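Local atomic coordinates of polysaccharide deacetylase (Bacillus cereus, PDB entry 4HD5), a protein that binds a zinc ion in a barrel-like NodB fold and probably hydrolyses carbon-nitrogen bonds of acetylated polysaccharides, as its carbohydrate esterase family 4 relatives do. Residues A[137-142]-A[192-197]; A[143-148]-A[326-331]; A[160-165]-A[345-350]; A[174-179]-A[353-358]; A[184-189]-A[229-234]. One frame throughout, in Å; residues are numbered along the deposited sequence.

Overall arrangement
Contacts 1 and 2 lie at the end of the barrel reached by strand 130-140 of the separate antiparallel sheet, and they touch through Ile193 and Val144. Contact 1 is held by side-chain amides, contact 2 by a backbone pair beside strand 146-149. Contact 5, largely buried, joins the ends of two barrel strands through waters and van der Waals packing without a direct hydrogen bond. Contact 4 is a buried apolar helix packing that meets contact 5 through Leu177 and Leu184. Contact 3, partly buried and about 23 Å from the centre of the chain to its own centre, combines a His-carboxylate bond with bridging waters; it approaches the zinc site, as does Tyr233 of contact 5.

Contact 1. Residues A[137-142]-A[192-197]; sequences IITFEQ and DINKVN
Gln142 and Asn194 carry most of the polar contact, each through a side-chain amide. NE2 of Gln142 donates twice, to Val196 O and to Ile193 O, both at 2.7 Å. The first acceptor lies nearly on the line of its own carbonyl and in the Gln142 amide plane; the second is tilted 17° from that plane. Two carbonyls of the 192-197 loop are thus gathered on one nitrogen, which the chain reaches because it is extended beyond CG (chi2 -178°). Asn194 uses both ends of its amide: its OD1 accepts Gln142 N at 3.0 Å, in the carbonyl plane, while its ND2 donates to Glu141 OE1 at 3.0 Å. That last bond is straight, 170° at the hydrogen, but reaches the carboxylate from above its plane.

Packing is slight: Thr139 CG2 lies against the Asn194 amide, 3.6 Å from ND2, and Ile193 packs on Leu185 and Phe201 of the barrel strands.

The segments join the end of strand 130-140, in the antiparallel sheet, to the loop leading into barrel strand 199-206. With NE2 of Gln142 donating twice and the Asn194 amide both donating and accepting, the link between sheet and barrel depends on directional hydrogen bonds, and these fix how the Asn194 amide is turned.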
# COMPACT_ATOMS: atom_id res chain seq x y z
N ILE A 137 -10.98 -2.02 -18.01
CA ILE A 137 -10.06 -2.18 -16.89
C ILE A 137 -10.40 -3.46 -16.13
O ILE A 137 -11.57 -3.75 -15.88
CB ILE A 137 -10.18 -1.02 -15.89
CG1 ILE A 137 -10.03 0.34 -16.61
CG2 ILE A 137 -9.16 -1.16 -14.77
CD1 ILE A 137 -8.65 0.59 -17.16
N ILE A 138 -9.36 -4.20 -15.78
CA ILE A 138 -9.47 -5.34 -14.88
C ILE A 138 -8.35 -5.20 -13.84
O ILE A 138 -7.21 -4.86 -14.19
CB ILE A 138 -9.37 -6.69 -15.63
CG1 ILE A 138 -9.67 -7.85 -14.68
CG2 ILE A 138 -8.01 -6.87 -16.28
CD1 ILE A 138 -9.83 -9.18 -15.38
N THR A 139 -8.68 -5.47 -12.58
CA THR A 139 -7.74 -5.26 -11.48
C THR A 139 -7.58 -6.52 -10.65
O THR A 139 -8.51 -6.97 -9.98
CB THR A 139 -8.19 -4.07 -10.61
OG1 THR A 139 -8.05 -2.87 -11.39
CG2 THR A 139 -7.35 -3.95 -9.32
N PHE A 140 -6.39 -7.10 -10.72
CA PHE A 140 -5.99 -8.20 -9.87
C PHE A 140 -5.37 -7.60 -8.62
O PHE A 140 -4.28 -7.02 -8.68
CB PHE A 140 -5.00 -9.11 -10.60
CG PHE A 140 -5.59 -9.87 -11.76
CD1 PHE A 140 -5.77 -9.26 -12.99
CD2 PHE A 140 -5.98 -11.20 -11.61
CE1 PHE A 140 -6.32 -9.96 -14.06
CE2 PHE A 140 -6.54 -11.90 -12.67
CZ PHE A 140 -6.70 -11.28 -13.90
N GLU A 141 -6.06 -7.70 -7.49
CA GLU A 141 -5.61 -7.07 -6.25
C GLU A 141 -4.20 -7.51 -5.94
O GLU A 141 -3.88 -8.69 -6.02
CB GLU A 141 -6.51 -7.48 -5.08
CG GLU A 141 -7.93 -6.95 -5.18
CD GLU A 141 -8.00 -5.45 -5.11
OE1 GLU A 141 -7.08 -4.81 -4.55
OE2 GLU A 141 -8.99 -4.89 -5.63
N GLN A 142 -3.33 -6.56 -5.61
CA GLN A 142 -2.01 -6.98 -5.15
C GLN A 142 -1.84 -6.90 -3.65
O GLN A 142 -2.52 -6.13 -2.96
CB GLN A 142 -0.84 -6.33 -5.91
CG GLN A 142 -0.97 -4.91 -6.40
CD GLN A 142 0.27 -4.47 -7.16
OE1 GLN A 142 1.09 -5.29 -7.60
NE2 GLN A 142 0.43 -3.17 -7.35
N ASP A 192 -3.64 4.21 -4.78
CA ASP A 192 -2.61 3.88 -5.75
C ASP A 192 -2.00 2.47 -5.63
O ASP A 192 -1.11 2.12 -6.42
CB ASP A 192 -1.46 4.91 -5.69
CG ASP A 192 -1.88 6.29 -6.20
OD1 ASP A 192 -2.90 6.43 -6.90
OD2 ASP A 192 -1.15 7.25 -5.89
N ILE A 193 -2.47 1.65 -4.68
CA ILE A 193 -1.80 0.36 -4.40
C ILE A 193 -1.80 -0.58 -5.60
O ILE A 193 -0.88 -1.38 -5.74
CB ILE A 193 -2.35 -0.39 -3.16
CG1 ILE A 193 -3.87 -0.59 -3.23
CG2 ILE A 193 -1.99 0.35 -1.89
CD1 ILE A 193 -4.38 -1.75 -2.41
N ASN A 194 -2.81 -0.49 -6.46
CA ASN A 194 -2.86 -1.32 -7.68
C ASN A 194 -2.29 -0.63 -8.93
O ASN A 194 -2.23 -1.23 -10.02
CB ASN A 194 -4.30 -1.80 -7.92
CG ASN A 194 -4.73 -2.84 -6.90
OD1 ASN A 194 -4.02 -3.83 -6.67
ND2 ASN A 194 -5.90 -2.65 -6.31
N LYS A 195 -1.86 0.62 -8.78
CA LYS A 195 -1.34 1.42 -9.88
C LYS A 195 0.18 1.56 -9.85
O LYS A 195 0.76 2.14 -10.75
CB LYS A 195 -2.00 2.80 -9.89
CG LYS A 195 -3.52 2.74 -10.06
CD LYS A 195 -4.16 4.12 -10.01
CE LYS A 195 -5.67 4.02 -10.05
NZ LYS A 195 -6.28 5.34 -9.76
N VAL A 196 0.83 1.04 -8.81
CA VAL A 196 2.29 1.09 -8.71
C VAL A 196 2.90 -0.29 -8.57
O VAL A 196 2.21 -1.25 -8.19
CB VAL A 196 2.76 1.96 -7.52
CG1 VAL A 196 2.12 3.34 -7.58
CG2 VAL A 196 2.45 1.29 -6.18
N ASN A 197 4.19 -0.39 -8.88
CA ASN A 197 4.92 -1.63 -8.70
C ASN A 197 5.35 -1.82 -7.25
O ASN A 197 5.84 -0.89 -6.62
CB ASN A 197 6.13 -1.68 -9.63
CG ASN A 197 5.74 -1.98 -11.06
OD1 ASN A 197 4.90 -2.85 -11.32
ND2 ASN A 197 6.35 -1.28 -12.00

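Contact 2. Residues A[143-148]-A[326-331]; sequences KVPVLM and PGQFIT
Val144 N donates to Phe329 O at 2.7 Å, the shortest sound polar bond between the segments, with an angle of 160° at the hydrogen. Its return partner, Phe329 N to Val144 O at 2.9 Å, is more bent, at 145°. Phe329 O has a further neighbour in Lys143 CA, 3.3 Å away in a CA-H...O contact. Together the two N-H...O bonds make Val144 and Phe329 a single antiparallel hydrogen-bonded pair, their CA atoms 5.0 Å apart. The bridge stands just ahead of strand 146-149, one of the parallel strands of the deacetylase barrel, and ties to it the loop that follows strand 320-326. Two residues along, the direct pairing gives way to a water, which accepts from Val146 N at 2.9 Å and donates to Gly327 O at 2.7 Å.

Side chains fill in around the bridge. CG of Lys143 rests 3.7 Å from Ile330 CD1, the two chains crossing at an angle. The Lys143 chain then bends at chi3 and chi4, bringing CE and NZ near the end of the Gln328 side chain. Pro145 lies beside the Gln328 side chain, and both point the same way. Phe329 places its CB 3.5 Å from Val144 O, but with CG anti to the backbone N (chi1 179°) its ring leads off to meet Trp190 edge-to-face.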
# COMPACT_ATOMS: atom_id res chain seq x y z
N LYS A 143 -0.96 -7.75 -3.15
CA LYS A 143 -0.67 -7.83 -1.74
C LYS A 143 0.14 -6.63 -1.32
O LYS A 143 0.91 -6.10 -2.11
CB LYS A 143 0.05 -9.13 -1.42
CG LYS A 143 -0.90 -10.31 -1.38
CD LYS A 143 -0.22 -11.67 -1.52
CE LYS A 143 0.99 -11.82 -0.61
NZ LYS A 143 2.27 -11.63 -1.34
N VAL A 144 -0.07 -6.19 -0.08
CA VAL A 144 0.57 -4.99 0.43
C VAL A 144 1.17 -5.30 1.78
O VAL A 144 0.44 -5.48 2.76
CB VAL A 144 -0.42 -3.82 0.57
CG1 VAL A 144 0.33 -2.55 0.96
CG2 VAL A 144 -1.21 -3.60 -0.71
N PRO A 145 2.50 -5.42 1.84
CA PRO A 145 3.12 -5.53 3.15
C PRO A 145 3.10 -4.18 3.88
O PRO A 145 3.40 -3.15 3.28
CB PRO A 145 4.55 -5.96 2.85
CG PRO A 145 4.68 -6.03 1.36
CD PRO A 145 3.49 -5.37 0.76
N VAL A 146 2.73 -4.22 5.15
CA VAL A 146 2.78 -3.07 6.01
C VAL A 146 3.79 -3.39 7.10
O VAL A 146 3.51 -4.17 8.03
CB VAL A 146 1.38 -2.73 6.58
CG1 VAL A 146 1.44 -1.44 7.38
CG2 VAL A 146 0.37 -2.61 5.44
N LEU A 147 4.96 -2.77 6.98
CA LEU A 147 6.07 -3.06 7.88
C LEU A 147 5.86 -2.34 9.20
O LEU A 147 5.44 -1.17 9.23
CB LEU A 147 7.40 -2.61 7.28
CG LEU A 147 7.82 -3.18 5.93
CD1 LEU A 147 9.18 -2.64 5.54
CD2 LEU A 147 7.83 -4.69 5.97
N MET A 148 6.17 -3.03 10.29
CA MET A 148 6.08 -2.45 11.62
C MET A 148 7.49 -2.34 12.18
O MET A 148 8.12 -3.35 12.48
CB MET A 148 5.22 -3.31 12.55
CG MET A 148 5.16 -2.80 13.99
SD MET A 148 4.02 -3.73 15.04
CE MET A 148 4.54 -5.40 14.73
N PRO A 326 0.44 -10.69 12.61
CA PRO A 326 1.40 -10.89 11.52
C PRO A 326 0.74 -11.27 10.22
O PRO A 326 -0.17 -12.10 10.21
CB PRO A 326 2.27 -12.06 12.01
CG PRO A 326 1.42 -12.77 13.00
CD PRO A 326 0.56 -11.72 13.65
N GLY A 327 1.19 -10.66 9.13
CA GLY A 327 0.73 -11.02 7.80
C GLY A 327 0.82 -9.85 6.85
O GLY A 327 1.18 -8.75 7.25
N GLN A 328 0.47 -10.11 5.59
CA GLN A 328 0.43 -9.08 4.57
C GLN A 328 -1.02 -8.78 4.24
O GLN A 328 -1.86 -9.67 4.26
CB GLN A 328 1.15 -9.57 3.32
CG GLN A 328 2.60 -9.93 3.56
CD GLN A 328 3.37 -10.19 2.29
OE1 GLN A 328 4.32 -10.99 2.27
NE2 GLN A 328 2.99 -9.50 1.21
N PHE A 329 -1.30 -7.53 3.90
CA PHE A 329 -2.66 -7.14 3.55
C PHE A 329 -2.99 -7.46 2.10
O PHE A 329 -2.16 -7.33 1.21
CB PHE A 329 -2.89 -5.65 3.79
CG PHE A 329 -4.27 -5.19 3.43
CD1 PHE A 329 -5.31 -5.29 4.34
CD2 PHE A 329 -4.55 -4.72 2.16
CE1 PHE A 329 -6.59 -4.91 4.01
CE2 PHE A 329 -5.84 -4.34 1.82
CZ PHE A 329 -6.86 -4.42 2.75
N ILE A 330 -4.23 -7.87 1.87
CA ILE A 330 -4.78 -7.90 0.52
C ILE A 330 -6.26 -7.55 0.62
O ILE A 330 -6.92 -7.87 1.60
CB ILE A 330 -4.53 -9.25 -0.19
CG1 ILE A 330 -4.95 -9.17 -1.66
CG2 ILE A 330 -5.25 -10.39 0.52
CD1 ILE A 330 -4.47 -10.33 -2.50
N THR A 331 -6.77 -6.84 -0.39
CA THR A 331 -8.15 -6.39 -0.37
C THR A 331 -9.05 -7.56 -0.74
O THR A 331 -8.97 -8.10 -1.84
CB THR A 331 -8.37 -5.22 -1.36
OG1 THR A 331 -7.52 -4.11 -1.02
CG2 THR A 331 -9.84 -4.76 -1.37
O HOH W 1 0.96 -6.27 6.21

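Contact 3. Residues A[160-165]-A[345-350]; sequences IKDLFV and RIHHTT
Asp162 turns its carboxylate to the ring of His347 in a His-carboxylate hydrogen bond: ND1 donates to OD2 at 3.0 Å, close to the ring plane, and OD2 receives it on its syn lone pair. CG of Asp162 is anti to the backbone N (chi1 -166°), which swings the group across to the histidine. OD1 accepts a weak bond from His348 N at 3.5 Å and a water at 2.8 Å; that water also bonds Thr349 OG1. Another water is held by Arg345 NH1 at 2.9 Å, close to the carbonyls of Asp162 and Ile346. Nearby, Lys161 lays CG over one face of the His348 ring, 4.0 Å from its centroid, a CH-pi contact. Val165 CG2 meets Ile346 CG2 at 3.9 Å. A type I turn, His347 to Thr350, shapes this side, and His347 N is bonded to Thr350 OG1. The contact joins the loop between strand 341-345 and helix 352-358 to the 3-10 turn and short strand 164-165, with the side chain of Leu163 about 8 Å from the zinc ion.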
# COMPACT_ATOMS: atom_id res chain seq x y z
N ILE A 160 12.82 -2.51 25.00
CA ILE A 160 12.58 -3.90 24.68
C ILE A 160 13.51 -4.28 23.53
O ILE A 160 13.42 -3.68 22.46
CB ILE A 160 11.10 -4.15 24.31
CG1 ILE A 160 10.20 -3.69 25.47
CG2 ILE A 160 10.88 -5.61 23.95
CD1 ILE A 160 8.70 -3.79 25.22
N LYS A 161 14.38 -5.27 23.74
CA LYS A 161 15.44 -5.60 22.78
C LYS A 161 14.88 -5.84 21.39
O LYS A 161 15.36 -5.28 20.40
CB LYS A 161 16.24 -6.84 23.22
CG LYS A 161 17.55 -7.02 22.48
CD LYS A 161 18.32 -8.30 22.82
CE LYS A 161 18.44 -8.55 24.32
NZ LYS A 161 19.51 -9.54 24.65
N ASP A 162 13.84 -6.65 21.32
CA ASP A 162 13.29 -7.05 20.02
C ASP A 162 12.74 -5.90 19.19
O ASP A 162 12.58 -6.03 17.97
CB ASP A 162 12.22 -8.14 20.17
CG ASP A 162 11.89 -8.80 18.85
OD1 ASP A 162 12.84 -9.29 18.19
OD2 ASP A 162 10.72 -8.81 18.43
N LEU A 163 12.45 -4.78 19.85
CA LEU A 163 11.88 -3.59 19.19
C LEU A 163 12.93 -2.63 18.61
O LEU A 163 12.57 -1.60 18.05
CB LEU A 163 10.97 -2.82 20.17
CG LEU A 163 9.46 -3.14 20.23
CD1 LEU A 163 9.15 -4.60 19.96
CD2 LEU A 163 8.85 -2.69 21.56
N PHE A 164 14.20 -2.97 18.74
CA PHE A 164 15.28 -2.13 18.25
C PHE A 164 15.91 -2.71 17.01
O PHE A 164 16.38 -3.84 17.03
CB PHE A 164 16.35 -1.95 19.33
CG PHE A 164 15.98 -0.89 20.31
CD1 PHE A 164 15.05 -1.15 21.29
CD2 PHE A 164 16.52 0.39 20.21
CE1 PHE A 164 14.68 -0.17 22.20
CE2 PHE A 164 16.14 1.38 21.10
CZ PHE A 164 15.23 1.09 22.10
N VAL A 165 15.90 -1.94 15.93
CA VAL A 165 16.59 -2.31 14.70
C VAL A 165 17.71 -1.30 14.50
O VAL A 165 17.48 -0.09 14.51
CB VAL A 165 15.62 -2.31 13.50
CG1 VAL A 165 16.38 -2.45 12.19
CG2 VAL A 165 14.57 -3.41 13.65
N ARG A 345 6.18 -7.75 11.13
CA ARG A 345 7.08 -7.34 12.20
C ARG A 345 8.53 -7.51 11.77
O ARG A 345 8.89 -8.57 11.23
CB ARG A 345 6.81 -8.19 13.44
CG ARG A 345 7.61 -7.81 14.67
CD ARG A 345 7.25 -8.67 15.87
NE ARG A 345 6.01 -8.25 16.54
CZ ARG A 345 5.90 -7.20 17.36
NH1 ARG A 345 6.93 -6.40 17.59
NH2 ARG A 345 4.73 -6.93 17.93
N ILE A 346 9.34 -6.48 11.99
CA ILE A 346 10.80 -6.57 11.80
C ILE A 346 11.42 -6.70 13.18
O ILE A 346 11.09 -5.94 14.07
CB ILE A 346 11.38 -5.34 11.06
CG1 ILE A 346 10.67 -5.10 9.70
CG2 ILE A 346 12.89 -5.49 10.86
CD1 ILE A 346 10.44 -6.36 8.89
N HIS A 347 12.30 -7.68 13.36
CA HIS A 347 12.87 -8.00 14.67
C HIS A 347 14.29 -7.48 14.78
O HIS A 347 14.93 -7.16 13.79
CB HIS A 347 12.90 -9.52 14.88
CG HIS A 347 11.58 -10.20 14.75
ND1 HIS A 347 10.69 -10.30 15.80
CD2 HIS A 347 11.00 -10.83 13.71
CE1 HIS A 347 9.62 -10.97 15.41
NE2 HIS A 347 9.78 -11.30 14.14
N HIS A 348 14.79 -7.44 16.01
CA HIS A 348 16.17 -7.01 16.29
C HIS A 348 17.21 -7.78 15.46
O HIS A 348 18.20 -7.19 15.00
CB HIS A 348 16.40 -7.20 17.79
CG HIS A 348 17.73 -6.72 18.28
ND1 HIS A 348 18.59 -7.54 18.98
CD2 HIS A 348 18.33 -5.51 18.23
CE1 HIS A 348 19.68 -6.86 19.31
NE2 HIS A 348 19.55 -5.62 18.87
N THR A 349 16.99 -9.08 15.27
CA THR A 349 17.95 -9.96 14.61
C THR A 349 17.58 -10.29 13.17
O THR A 349 18.26 -11.11 12.54
CB THR A 349 18.08 -11.29 15.37
OG1 THR A 349 16.78 -11.86 15.53
CG2 THR A 349 18.70 -11.08 16.74
N THR A 350 16.51 -9.69 12.65
CA THR A 350 16.10 -9.90 11.27
C THR A 350 17.20 -9.49 10.30
O THR A 350 17.66 -8.36 10.32
CB THR A 350 14.84 -9.08 10.96
OG1 THR A 350 13.78 -9.47 11.83
CG2 THR A 350 14.40 -9.26 9.52
O HOH W 2 11.78 -4.16 15.85
O HOH W 3 15.34 -10.34 17.43
O HOH W 4 9.71 -6.32 16.70

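Contact 4. Residues A[174-179]-A[353-358]; sequences MKHLKD and EQFASS
Phe355 rests the CE2-CZ rim of its ring against His176 and Leu177 of the facing helix. His176 CD2 meets Phe355 CE2 at 3.9 Å, lying at the edge of the phenyl ring and near its plane, so the rings do not stack face to face. Leu177 crosses the phenylalanine at about a right angle and brings CD2 within 4.0 Å of Phe355 CZ. Met174 adds a looser touch, its CE 4.5 Å from that same CZ. With CG anti to the backbone N (chi1 169°), the Phe355 ring is directed at the other helix.

His176 has the matching first torsion, 169°, and with the neighbouring ring atom NE2 it also meets Ala356 CB at 3.6 Å. The small alanine lets the imidazole come close to the backbone of helix 352-358. The segment axes approach to 10.8 Å and cross at -52°, consistent with the small patch of touching residues.

Around this patch, Phe355 also packs on Leu147 and Tyr149 of strand 146-149, while Met174 reaches helix 211-221. Two helices on the outside of the barrel are therefore joined here. No hydrogen bond or salt bridge spans the pair, which implies that shape and apolar contact hold it.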
# COMPACT_ATOMS: atom_id res chain seq x y z
N MET A 174 16.20 -0.65 3.84
CA MET A 174 15.69 0.38 2.95
C MET A 174 16.42 0.35 1.60
O MET A 174 15.80 0.55 0.57
CB MET A 174 15.80 1.76 3.59
CG MET A 174 14.95 1.93 4.84
SD MET A 174 13.19 1.65 4.55
CE MET A 174 12.96 -0.05 5.04
N LYS A 175 17.73 0.08 1.60
CA LYS A 175 18.45 -0.04 0.33
C LYS A 175 17.94 -1.22 -0.49
O LYS A 175 17.90 -1.15 -1.73
CB LYS A 175 19.96 -0.15 0.56
CG LYS A 175 20.77 0.06 -0.71
CD LYS A 175 22.23 0.35 -0.41
CE LYS A 175 23.03 0.53 -1.69
NZ LYS A 175 22.97 -0.66 -2.60
N HIS A 176 17.52 -2.30 0.18
CA HIS A 176 16.95 -3.44 -0.53
C HIS A 176 15.65 -3.04 -1.26
O HIS A 176 15.44 -3.41 -2.44
CB HIS A 176 16.72 -4.61 0.41
CG HIS A 176 15.90 -5.71 -0.20
ND1 HIS A 176 16.44 -6.64 -1.07
CD2 HIS A 176 14.59 -6.01 -0.09
CE1 HIS A 176 15.48 -7.46 -1.47
NE2 HIS A 176 14.36 -7.11 -0.88
N LEU A 177 14.80 -2.27 -0.59
CA LEU A 177 13.58 -1.74 -1.22
C LEU A 177 13.91 -0.84 -2.42
O LEU A 177 13.23 -0.90 -3.46
CB LEU A 177 12.74 -0.98 -0.19
CG LEU A 177 12.26 -1.75 1.06
CD1 LEU A 177 11.33 -0.88 1.89
CD2 LEU A 177 11.56 -3.04 0.68
N LYS A 178 14.94 -0.01 -2.29
CA LYS A 178 15.36 0.90 -3.37
C LYS A 178 15.87 0.13 -4.58
O LYS A 178 15.42 0.33 -5.71
CB LYS A 178 16.43 1.87 -2.88
CG LYS A 178 17.04 2.77 -3.97
CD LYS A 178 17.98 3.78 -3.35
CE LYS A 178 18.57 4.72 -4.39
NZ LYS A 178 19.33 5.81 -3.73
N ASP A 179 16.79 -0.78 -4.33
CA ASP A 179 17.43 -1.54 -5.40
C ASP A 179 16.46 -2.49 -6.12
O ASP A 179 16.69 -2.84 -7.28
CB ASP A 179 18.64 -2.30 -4.85
CG ASP A 179 19.76 -1.37 -4.37
OD1 ASP A 179 19.74 -0.16 -4.68
OD2 ASP A 179 20.68 -1.85 -3.67
N GLU A 353 17.86 -10.91 4.32
CA GLU A 353 17.27 -12.05 3.65
C GLU A 353 15.96 -12.50 4.30
O GLU A 353 14.97 -12.70 3.61
CB GLU A 353 18.31 -13.17 3.53
CG GLU A 353 19.35 -12.87 2.44
CD GLU A 353 20.33 -11.75 2.77
OE1 GLU A 353 20.82 -11.69 3.93
OE2 GLU A 353 20.67 -10.96 1.85
N GLN A 354 15.93 -12.59 5.63
CA GLN A 354 14.68 -12.83 6.35
C GLN A 354 13.66 -11.75 6.03
O GLN A 354 12.48 -12.04 5.80
CB GLN A 354 14.92 -12.89 7.87
CG GLN A 354 15.65 -14.15 8.32
CD GLN A 354 16.11 -14.09 9.76
OE1 GLN A 354 16.56 -13.05 10.24
NE2 GLN A 354 16.00 -15.21 10.47
N PHE A 355 14.13 -10.50 6.01
CA PHE A 355 13.30 -9.34 5.71
C PHE A 355 12.67 -9.49 4.33
O PHE A 355 11.45 -9.39 4.18
CB PHE A 355 14.18 -8.09 5.80
CG PHE A 355 13.55 -6.82 5.28
CD1 PHE A 355 12.63 -6.11 6.03
CD2 PHE A 355 13.95 -6.30 4.06
CE1 PHE A 355 12.09 -4.92 5.55
CE2 PHE A 355 13.41 -5.11 3.57
CZ PHE A 355 12.48 -4.42 4.32
N ALA A 356 13.50 -9.77 3.33
CA ALA A 356 13.04 -9.90 1.95
C ALA A 356 12.02 -11.02 1.80
O ALA A 356 11.02 -10.86 1.12
CB ALA A 356 14.22 -10.14 1.02
N SER A 357 12.28 -12.16 2.43
CA SER A 357 11.34 -13.27 2.39
C SER A 357 9.99 -12.95 3.04
O SER A 357 8.95 -13.43 2.58
CB SER A 357 11.95 -14.52 3.04
OG SER A 357 13.11 -14.91 2.34
N SER A 358 10.02 -12.14 4.09
CA SER A 358 8.80 -11.81 4.84
C SER A 358 7.87 -10.89 4.05
O SER A 358 6.68 -10.82 4.35
CB SER A 358 9.14 -11.21 6.22
OG SER A 358 9.56 -9.85 6.15

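Contact 5. Residues A[184-189]-A[229-234]; sequences LLTFER and AATEYM
Thr186 and Leu184 supply the van der Waals packing on Ala229. CG2 of Thr186 makes an apolar touch with Ala229 CB at 3.8 Å and also approaches Ala230 O, while Leu184 CB packs 3.6 Å from Ala229 O. Further along, Phe187 crosses Tyr233 at about a right angle, with CE2 3.4 Å from the Tyr233 OH.

Polar contact runs through water. One water lies 2.7 Å from both Leu185 O and Ala229 O, within hydrogen-bonding reach of each; a second lies between Leu185 O and Thr231 OG1. A third accepts from Phe187 N at 2.9 Å and also meets Thr231 OG1, so this hydroxyl is held by two waters. Thr186 OG1, between the backbone N and the carbonyl carbon (chi1 59°), donates at 2.6 Å to Glu188 OE1. Ala229 N is buried without a partner in the model.

Strands 183-185 and 230-234 both pair in parallel with strand 199-206, which lies between them, and the waters bridge their ends. Tyr233 continues toward the metal site, its side chain about 4 Å from that of the zinc ligand His264.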
# COMPACT_ATOMS: atom_id res chain seq x y z
N LEU A 184 7.33 3.01 -1.98
CA LEU A 184 6.96 3.27 -0.60
C LEU A 184 5.79 4.25 -0.56
O LEU A 184 5.88 5.37 -1.09
CB LEU A 184 8.13 3.82 0.22
CG LEU A 184 9.19 2.82 0.66
CD1 LEU A 184 9.75 2.01 -0.50
CD2 LEU A 184 10.31 3.55 1.38
N LEU A 185 4.71 3.82 0.06
CA LEU A 185 3.48 4.59 0.11
C LEU A 185 3.13 4.96 1.54
O LEU A 185 3.72 4.45 2.50
CB LEU A 185 2.34 3.77 -0.47
CG LEU A 185 2.52 3.38 -1.94
CD1 LEU A 185 1.40 2.47 -2.39
CD2 LEU A 185 2.58 4.62 -2.81
N THR A 186 2.19 5.89 1.66
CA THR A 186 1.56 6.25 2.92
C THR A 186 0.06 6.22 2.64
O THR A 186 -0.37 6.04 1.48
CB THR A 186 2.01 7.63 3.43
OG1 THR A 186 1.69 8.62 2.45
CG2 THR A 186 3.53 7.67 3.69
N PHE A 187 -0.73 6.35 3.70
CA PHE A 187 -2.17 6.09 3.59
C PHE A 187 -2.95 7.11 2.75
O PHE A 187 -4.02 6.79 2.22
CB PHE A 187 -2.79 5.84 4.96
CG PHE A 187 -2.37 4.51 5.55
CD1 PHE A 187 -2.94 3.33 5.09
CD2 PHE A 187 -1.34 4.44 6.47
CE1 PHE A 187 -2.53 2.10 5.60
CE2 PHE A 187 -0.92 3.21 6.98
CZ PHE A 187 -1.52 2.05 6.54
N GLU A 188 -2.38 8.30 2.59
CA GLU A 188 -2.91 9.29 1.66
C GLU A 188 -2.89 8.80 0.21
O GLU A 188 -3.62 9.33 -0.63
CB GLU A 188 -2.13 10.60 1.76
CG GLU A 188 -2.14 11.23 3.15
CD GLU A 188 -0.95 10.86 4.02
OE1 GLU A 188 -0.20 9.90 3.69
OE2 GLU A 188 -0.76 11.51 5.05
N ARG A 189 -2.05 7.81 -0.08
CA ARG A 189 -1.95 7.24 -1.43
C ARG A 189 -2.54 5.82 -1.51
O ARG A 189 -2.16 5.02 -2.38
CB ARG A 189 -0.49 7.24 -1.90
CG ARG A 189 0.06 8.62 -2.20
CD ARG A 189 1.42 8.55 -2.89
NE ARG A 189 1.31 7.92 -4.20
CZ ARG A 189 2.35 7.50 -4.93
NH1 ARG A 189 3.60 7.63 -4.50
NH2 ARG A 189 2.12 6.95 -6.12
N ALA A 229 8.99 7.30 1.58
CA ALA A 229 7.89 7.80 2.36
C ALA A 229 7.68 6.82 3.49
O ALA A 229 7.97 5.64 3.34
CB ALA A 229 6.65 7.89 1.50
N ALA A 230 7.21 7.31 4.62
CA ALA A 230 6.90 6.44 5.74
C ALA A 230 5.85 7.08 6.63
O ALA A 230 5.59 8.28 6.56
CB ALA A 230 8.15 6.15 6.55
N THR A 231 5.26 6.24 7.47
CA THR A 231 4.21 6.63 8.37
C THR A 231 4.73 6.52 9.81
O THR A 231 5.30 5.52 10.20
CB THR A 231 2.96 5.74 8.19
OG1 THR A 231 2.41 5.98 6.89
CG2 THR A 231 1.90 6.05 9.25
N GLU A 232 4.55 7.57 10.59
CA GLU A 232 4.88 7.57 12.00
C GLU A 232 3.59 7.62 12.81
O GLU A 232 2.82 8.58 12.69
CB GLU A 232 5.74 8.79 12.30
CG GLU A 232 5.99 9.05 13.78
CD GLU A 232 6.91 8.01 14.39
OE1 GLU A 232 8.09 7.96 13.96
OE2 GLU A 232 6.45 7.24 15.28
N TYR A 233 3.34 6.63 13.66
CA TYR A 233 2.18 6.70 14.56
C TYR A 233 2.57 7.32 15.90
O TYR A 233 3.24 6.70 16.71
CB TYR A 233 1.61 5.32 14.79
CG TYR A 233 1.07 4.63 13.56
CD1 TYR A 233 -0.12 5.03 12.98
CD2 TYR A 233 1.72 3.53 13.02
CE1 TYR A 233 -0.64 4.37 11.89
CE2 TYR A 233 1.21 2.87 11.93
CZ TYR A 233 0.03 3.28 11.37
OH TYR A 233 -0.47 2.60 10.29
N MET A 234 2.13 8.56 16.13
CA MET A 234 2.54 9.32 17.30
C MET A 234 1.60 9.18 18.51
O MET A 234 0.38 9.28 18.37
CB MET A 234 2.61 10.80 16.93
CG MET A 234 3.18 11.69 18.01
SD MET A 234 4.97 11.54 18.14
CE MET A 234 5.22 12.13 19.81
O HOH W 5 3.72 4.18 5.23
O HOH W 6 6.21 3.60 3.23
O HOH W 7 0.02 7.37 6.33